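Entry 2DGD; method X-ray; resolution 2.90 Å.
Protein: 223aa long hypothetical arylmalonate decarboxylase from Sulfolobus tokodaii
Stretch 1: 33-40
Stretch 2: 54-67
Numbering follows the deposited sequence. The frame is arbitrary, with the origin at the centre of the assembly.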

# COMPACT_ATOMS: atom_id res chain seq x y z
N ILE A 33 24.37 7.06 -10.96
CA ILE A 33 25.57 7.75 -10.50
C ILE A 33 26.81 6.91 -10.78
O ILE A 33 26.84 5.71 -10.52
N HIS A 34 27.85 7.55 -11.32
CA HIS A 34 29.09 6.85 -11.65
C HIS A 34 30.26 7.60 -11.05
O HIS A 34 30.45 8.78 -11.34
N SER A 35 31.04 6.92 -10.22
CA SER A 35 32.15 7.59 -9.56
C SER A 35 33.53 7.00 -9.78
O SER A 35 33.69 5.87 -10.25
N THR A 36 34.53 7.80 -9.43
CA THR A 36 35.92 7.40 -9.51
C THR A 36 36.61 8.18 -8.40
O THR A 36 36.24 9.32 -8.11
N ARG A 37 37.60 7.57 -7.76
CA ARG A 37 38.29 8.22 -6.65
C ARG A 37 39.64 8.84 -6.95
O ARG A 37 40.29 8.53 -7.96
N MSE A 38 40.05 9.74 -6.06
CA MSE A 38 41.33 10.40 -6.18
C MSE A 38 42.15 10.23 -4.92
O MSE A 38 41.62 10.18 -3.81
N LYS A 39 43.46 10.12 -5.11
CA LYS A 39 44.42 9.95 -4.04
C LYS A 39 44.14 10.92 -2.89
O LYS A 39 43.93 12.11 -3.12
N PRO A 40 44.12 10.42 -1.64
CA PRO A 40 43.87 11.31 -0.50
C PRO A 40 45.06 12.26 -0.37
O PRO A 40 46.21 11.84 -0.52
N LYS A 54 47.05 17.44 -13.79
CA LYS A 54 47.30 16.21 -14.53
C LYS A 54 46.45 15.07 -13.97
O LYS A 54 45.86 14.29 -14.73
N GLU A 55 46.39 14.96 -12.65
CA GLU A 55 45.61 13.91 -12.00
C GLU A 55 44.12 14.17 -12.20
O GLU A 55 43.33 13.24 -12.37
N LEU A 56 43.74 15.44 -12.17
CA LEU A 56 42.36 15.82 -12.34
C LEU A 56 41.90 15.45 -13.74
O LEU A 56 40.81 14.90 -13.92
N LYS A 57 42.73 15.74 -14.74
CA LYS A 57 42.40 15.42 -16.12
C LYS A 57 42.27 13.92 -16.31
O LYS A 57 41.41 13.45 -17.07
N TYR A 58 43.11 13.15 -15.61
CA TYR A 58 43.07 11.70 -15.73
C TYR A 58 41.76 11.13 -15.19
O TYR A 58 41.09 10.34 -15.87
N SER A 59 41.39 11.52 -13.97
CA SER A 59 40.15 11.04 -13.37
C SER A 59 38.98 11.44 -14.25
O SER A 59 38.06 10.66 -14.49
N TYR A 60 39.01 12.67 -14.74
CA TYR A 60 37.96 13.16 -15.60
C TYR A 60 37.85 12.25 -16.83
O TYR A 60 36.76 11.90 -17.26
N SER A 61 38.99 11.86 -17.39
CA SER A 61 38.97 11.02 -18.57
C SER A 61 38.32 9.67 -18.31
O SER A 61 37.85 9.01 -19.24
N LEU A 62 38.28 9.26 -17.05
CA LEU A 62 37.67 7.98 -16.69
C LEU A 62 36.15 8.08 -16.59
O LEU A 62 35.45 7.07 -16.63
N LEU A 63 35.65 9.30 -16.47
CA LEU A 63 34.22 9.55 -16.32
C LEU A 63 33.57 10.25 -17.52
O LEU A 63 32.35 10.22 -17.69
N ALA A 64 34.41 10.87 -18.35
CA ALA A 64 33.95 11.62 -19.52
C ALA A 64 32.94 10.95 -20.44
O ALA A 64 31.98 11.57 -20.89
N GLU A 65 33.14 9.67 -20.71
CA GLU A 65 32.24 8.99 -21.61
C GLU A 65 30.92 8.46 -21.02
O GLU A 65 29.93 8.39 -21.73
N VAL A 66 30.90 8.10 -19.74
CA VAL A 66 29.66 7.61 -19.13
C VAL A 66 28.84 8.71 -18.49
O VAL A 66 27.69 8.49 -18.11
N SER A 67 29.43 9.90 -18.37
CA SER A 67 28.75 11.02 -17.73
C SER A 67 28.07 12.05 -18.63
O SER A 67 28.56 12.37 -19.71

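Strand 33-38 and the helix of stretch 2 run nearly antiparallel, at 155°, with axes 8.6 Å apart at closest approach. Alternation along the strand sends His-34, Thr-36 and Met-38 toward the helix, while Ser-35 and Arg-37 point away. No direct hydrogen bond joins the two stretches. The contact is made by packing and by two waters.

Lys-54 points sideways and makes no contact. Glu-55 points toward the strand with chi1 m and chi2 t. Its CB lies 3.6 Å from Met-38 CE, and its backbone O is 3.3 Å from the same CE. Met-38 is a selenomethionine with chi1 m and chi2 t, and its end lies against the helix backbone. The carboxylate of Glu-55 reaches Lys-39 through water 2. This water donates to Glu-55 OE1 at 2.9 Å and accepts from Lys-39 N at 2.7 Å. Lys-39 CE is 4.0 Å from Glu-55 OE1, but the amine NZ lies farther off and forms no salt bridge.

Leu-56 points away at CB, yet its end comes nearer. With chi1 t and chi2 p, its CD1 sits 4.3 Å from Met-38 SE, an apolar contact. Lys-57 points away, Tyr-58 sideways, and neither touches the strand.

Ser-59 points toward the strand, chi1 m. The backbones come close here: Ser-59 CA is 6.8 Å from Thr-36 CA. Ser-59 OG is 3.4 Å from Met-38 CG. Thr-36, chi1 t, places CG2 4.1 Å from Ser-59 CB. Water 1 joins the polar groups here. It donates to Arg-37 O at 2.8 Å, lies 3.0 Å from Thr-36 OG1 in a hydrogen bond, and bonds weakly to Ser-59 OG at 3.4 Å.

Tyr-60 points away. Ser-61 is out of reach; its OG makes a very short bond to Tyr-58 O, 2.4 Å, within the stretch. Leu-62 points toward the strand, chi1 m and chi2 t, and brings CD1 to 3.6 Å from Thr-36 OG1.

Leu-63 also points inward, with both chi angles between wells (-107° and 28°). Its CD2 is 3.5 Å from Thr-36 CG2, its CD1 is 4.1 Å from Ser-35 C, and its CG is 4.0 Å from His-34 O. It thus spans three strand residues.

Ala-64 and Glu-65 are out of reach. Val-66, chi1 m, points back toward the strand, and its CG2 is 4.0 Å from His-34 CB. His-34 has chi1 m. Ser-67 points sideways, and its OG bonds to Leu-63 O at 2.8 Å.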

# COMPACT_ATOMS: atom_id res chain seq x y z
CB ILE A 33 25.47 8.00 -8.97
CG1 ILE A 33 24.13 8.66 -8.65
CG2 ILE A 33 26.62 8.89 -8.51
CD1 ILE A 33 23.90 9.99 -9.36
CB HIS A 34 29.21 6.76 -13.16
CG HIS A 34 27.99 6.21 -13.81
ND1 HIS A 34 27.66 4.87 -13.75
CD2 HIS A 34 26.96 6.83 -14.44
CE1 HIS A 34 26.48 4.69 -14.32
NE2 HIS A 34 26.03 5.86 -14.74
CB SER A 35 31.87 7.67 -8.06
OG SER A 35 31.56 6.40 -7.53
CB THR A 36 36.55 7.72 -10.88
OG1 THR A 36 37.80 7.04 -10.98
CG2 THR A 36 36.78 9.23 -11.03
CB ARG A 37 38.45 7.22 -5.51
CG ARG A 37 37.13 6.80 -4.91
CD ARG A 37 37.30 5.72 -3.86
NE ARG A 37 36.30 5.86 -2.82
CZ ARG A 37 34.99 5.79 -3.01
NH1 ARG A 37 34.17 5.95 -1.99
NH2 ARG A 37 34.51 5.55 -4.22
CB MSE A 38 41.16 11.89 -6.47
CG MSE A 38 40.67 12.18 -7.87
SE MSE A 38 40.88 14.05 -8.34
CE MSE A 38 42.55 13.94 -9.28
CB LYS A 39 45.82 10.18 -4.62
CG LYS A 39 46.96 10.21 -3.63
CD LYS A 39 48.19 10.89 -4.25
CE LYS A 39 48.78 10.09 -5.41
NZ LYS A 39 49.41 8.80 -4.97
CB PRO A 40 43.75 10.34 0.67
CG PRO A 40 44.64 9.21 0.27
CD PRO A 40 44.30 9.03 -1.19
CB LYS A 54 48.78 15.84 -14.46
CG LYS A 54 49.17 14.74 -15.43
CD LYS A 54 50.63 14.32 -15.25
CE LYS A 54 50.84 13.65 -13.90
NZ LYS A 54 52.25 13.19 -13.72
CB GLU A 55 45.94 13.84 -10.51
CG GLU A 55 47.35 13.35 -10.22
CD GLU A 55 47.69 13.32 -8.72
OE1 GLU A 55 47.02 12.59 -7.96
OE2 GLU A 55 48.64 14.03 -8.31
CB LEU A 56 42.20 17.33 -12.13
CG LEU A 56 40.76 17.87 -12.13
CD1 LEU A 56 40.01 17.29 -10.95
CD2 LEU A 56 40.77 19.37 -12.06
CB LYS A 57 43.46 15.96 -17.08
CG LYS A 57 42.97 16.11 -18.52
CD LYS A 57 44.09 16.53 -19.49
CE LYS A 57 44.84 17.79 -19.02
NZ LYS A 57 43.97 19.01 -18.92
CB TYR A 58 44.23 11.06 -14.97
CG TYR A 58 44.18 9.54 -14.96
CD1 TYR A 58 44.24 8.82 -16.16
CD2 TYR A 58 44.00 8.84 -13.78
CE1 TYR A 58 44.12 7.43 -16.17
CE2 TYR A 58 43.89 7.45 -13.78
CZ TYR A 58 43.94 6.75 -14.98
OH TYR A 58 43.78 5.38 -14.98
CB SER A 59 39.98 11.61 -11.97
OG SER A 59 40.89 11.01 -11.06
CB TYR A 60 38.26 14.59 -16.03
CG TYR A 60 37.40 15.06 -17.16
CD1 TYR A 60 36.01 15.16 -17.01
CD2 TYR A 60 37.95 15.38 -18.40
CE1 TYR A 60 35.20 15.57 -18.07
CE2 TYR A 60 37.14 15.79 -19.47
CZ TYR A 60 35.77 15.88 -19.29
OH TYR A 60 34.98 16.29 -20.34
CB SER A 61 40.39 10.80 -19.09
OG SER A 61 41.11 9.90 -18.27
CB LEU A 62 38.24 7.48 -15.36
CG LEU A 62 39.73 7.15 -15.26
CD1 LEU A 62 40.05 6.74 -13.83
CD2 LEU A 62 40.08 6.02 -16.22
CB LEU A 63 33.98 10.39 -15.07
CG LEU A 63 33.38 9.80 -13.79
CD1 LEU A 63 33.68 8.34 -13.66
CD2 LEU A 63 33.92 10.56 -12.60
CB ALA A 64 35.15 12.06 -20.33
CB GLU A 65 33.02 7.88 -22.32
CG GLU A 65 32.36 7.26 -23.52
CD GLU A 65 33.32 6.39 -24.31
OE1 GLU A 65 32.87 5.67 -25.24
OE2 GLU A 65 34.54 6.43 -24.01
CB VAL A 66 29.92 6.57 -18.02
CG1 VAL A 66 30.64 5.38 -18.56
CG2 VAL A 66 30.70 7.21 -16.89
CB SER A 67 29.74 11.77 -16.83
OG SER A 67 30.31 10.90 -15.87
O HOH W 1 40.68 7.70 -10.57
O HOH W 2 44.52 11.29 -7.36